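Local coordinates for Tlr1789 protein (Thermosynechococcus elongatus, PDB 2X8X) that probably takes part in inserting or assembling outer-membrane proteins as a cyanobacterial Omp85, of which this chain is the N-terminal part with three POTRA domains, at residues G86-T91 / V149-V154. Numbering follows the deposited sequence.
Sequences GNQVLT and VAEGVV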
loop_
_atom_site.group_PDB
_atom_site.type_symbol
_atom_site.label_atom_id
_atom_site.label_comp_id
_atom_site.label_asym_id
_atom_site.label_seq_id
_atom_site.Cartn_x
_atom_site.Cartn_y
_atom_site.Cartn_z
ATOM N N GLY A 86 -12.893 0.305 1.962
ATOM C CA GLY A 86 -12.786 1.756 1.750
ATOM C C GLY A 86 -12.722 2.104 0.284
ATOM O O GLY A 86 -12.470 3.258 -0.109
ATOM N N ASN A 87 -12.954 1.111 -0.541
ATOM C CA ASN A 87 -12.873 1.248 -1.986
ATOM C C ASN A 87 -14.189 1.706 -2.636
ATOM O O ASN A 87 -15.255 1.333 -2.160
ATOM C CB ASN A 87 -12.527 -0.094 -2.567
ATOM C CG ASN A 87 -13.520 -1.170 -2.175
ATOM O OD1 ASN A 87 -13.808 -1.364 -0.992
ATOM N ND2 ASN A 87 -14.018 -1.912 -3.157
ATOM N N GLN A 88 -14.093 2.413 -3.769
ATOM C CA GLN A 88 -15.257 2.889 -4.552
ATOM C C GLN A 88 -14.911 2.746 -6.019
ATOM O O GLN A 88 -15.488 1.928 -6.701
ATOM C CB GLN A 88 -15.600 4.370 -4.319
ATOM C CG GLN A 88 -16.292 4.733 -2.964
ATOM C CD GLN A 88 -15.272 5.301 -1.875
ATOM O OE1 GLN A 88 -14.079 5.649 -2.182
ATOM N NE2 GLN A 88 -15.748 5.386 -0.611
ATOM N N VAL A 89 -13.978 3.559 -6.504
ATOM C CA VAL A 89 -13.578 3.461 -7.914
ATOM C C VAL A 89 -12.710 2.255 -8.225
ATOM O O VAL A 89 -12.662 1.838 -9.372
ATOM C CB VAL A 89 -12.855 4.713 -8.479
ATOM C CG1 VAL A 89 -13.832 5.896 -8.544
ATOM C CG2 VAL A 89 -11.631 4.995 -7.738
ATOM N N LEU A 90 -12.017 1.733 -7.210
ATOM C CA LEU A 90 -11.421 0.386 -7.257
ATOM C C LEU A 90 -12.445 -0.647 -6.868
ATOM O O LEU A 90 -12.997 -0.643 -5.753
ATOM C CB LEU A 90 -10.189 0.303 -6.334
ATOM C CG LEU A 90 -9.438 -1.063 -6.181
ATOM C CD1 LEU A 90 -8.603 -1.476 -7.413
ATOM C CD2 LEU A 90 -8.516 -1.005 -4.898
ATOM N N THR A 91 -12.791 -1.517 -7.789
ATOM C CA THR A 91 -13.828 -2.503 -7.471
ATOM C C THR A 91 -13.167 -3.749 -6.902
ATOM O O THR A 91 -12.005 -4.068 -7.225
ATOM C CB THR A 91 -14.645 -2.868 -8.718
ATOM O OG1 THR A 91 -13.794 -3.557 -9.629
ATOM C CG2 THR A 91 -15.221 -1.582 -9.413
ATOM N N VAL A 149 -7.900 0.910 1.299
ATOM C CA VAL A 149 -7.509 2.044 0.465
ATOM C C VAL A 149 -8.177 3.338 0.989
ATOM O O VAL A 149 -9.225 3.293 1.657
ATOM C CB VAL A 149 -7.884 1.839 -0.961
ATOM C CG1 VAL A 149 -7.128 0.614 -1.557
ATOM C CG2 VAL A 149 -9.367 1.617 -1.009
ATOM N N ALA A 150 -7.507 4.446 0.717
ATOM C CA ALA A 150 -8.068 5.789 0.850
ATOM C C ALA A 150 -7.953 6.358 -0.534
ATOM O O ALA A 150 -6.854 6.668 -0.979
ATOM C CB ALA A 150 -7.257 6.589 1.787
ATOM N N GLU A 151 -9.090 6.501 -1.196
ATOM C CA GLU A 151 -9.121 6.821 -2.598
ATOM C C GLU A 151 -9.062 8.330 -2.832
ATOM O O GLU A 151 -8.717 8.742 -3.923
ATOM C CB GLU A 151 -10.418 6.295 -3.171
ATOM C CG GLU A 151 -10.492 4.763 -3.036
ATOM C CD GLU A 151 -11.471 4.177 -4.004
ATOM O OE1 GLU A 151 -12.411 4.892 -4.409
ATOM O OE2 GLU A 151 -11.288 3.024 -4.381
ATOM N N GLY A 152 -9.380 9.132 -1.815
ATOM C CA GLY A 152 -9.390 10.609 -1.966
ATOM C C GLY A 152 -10.818 11.134 -2.148
ATOM O O GLY A 152 -11.101 11.922 -3.040
ATOM N N VAL A 153 -11.749 10.639 -1.344
ATOM C CA VAL A 153 -13.168 11.094 -1.370
ATOM C C VAL A 153 -13.264 12.578 -0.917
ATOM O O VAL A 153 -12.607 13.013 0.056
ATOM C CB VAL A 153 -14.105 10.163 -0.480
ATOM C CG1 VAL A 153 -15.621 10.662 -0.480
ATOM C CG2 VAL A 153 -14.059 8.727 -0.962
ATOM N N VAL A 154 -14.041 13.332 -1.710
ATOM C CA VAL A 154 -14.373 14.740 -1.464
ATOM C C VAL A 154 -15.550 14.784 -0.473
ATOM O O VAL A 154 -16.677 14.382 -0.780
ATOM C CB VAL A 154 -14.645 15.523 -2.780
ATOM C CG1 VAL A 154 -15.060 16.949 -2.447
ATOM C CG2 VAL A 154 -13.331 15.606 -3.637
HETATM O O HOH W 1 -11.753 5.622 -0.003
#
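Glu151 reaches into the bend of loop 86-91 and collects three consecutive backbone N-H groups on its carboxylate. Val89 N donates to OE1 at 2.9 Å, using the syn lone pair. OE2 takes two donors from opposite faces of its plane: Gln88 N, 2.9 Å away and 51° out of the carboxylate plane, and Leu90 N at 3.2 Å on the syn side. Tyr123 OH of helix 109-125 also hydrogen-bonds to OE2; three N-H groups and a hydroxyl around a buried carboxylate would be expected to favour its ionised form. The Glu151 side chain is extended beyond CG (chi2 -159°), which carries CD out to the loop. Within the loop, Asn87 ND2 donates to Leu90 O at 3.1 Å, closing the turn that presents the three N-H groups. All this sits in the middle POTRA domain, where the loop links edge strand 81-85 to helix 92-99 and Glu151 directly follows strand 144-150, which pairs in parallel with 81-85, on the way into the third domain. A water also spans the gap, donating to Gly86 O and accepting from Glu151 N. Apolar contact is slight: Leu90 CD2 meets Val149 CG1 at 4.0 Å, both residues also touching Tyr123, while Val149 CG2 lies 3.6 Å from Gly86 O.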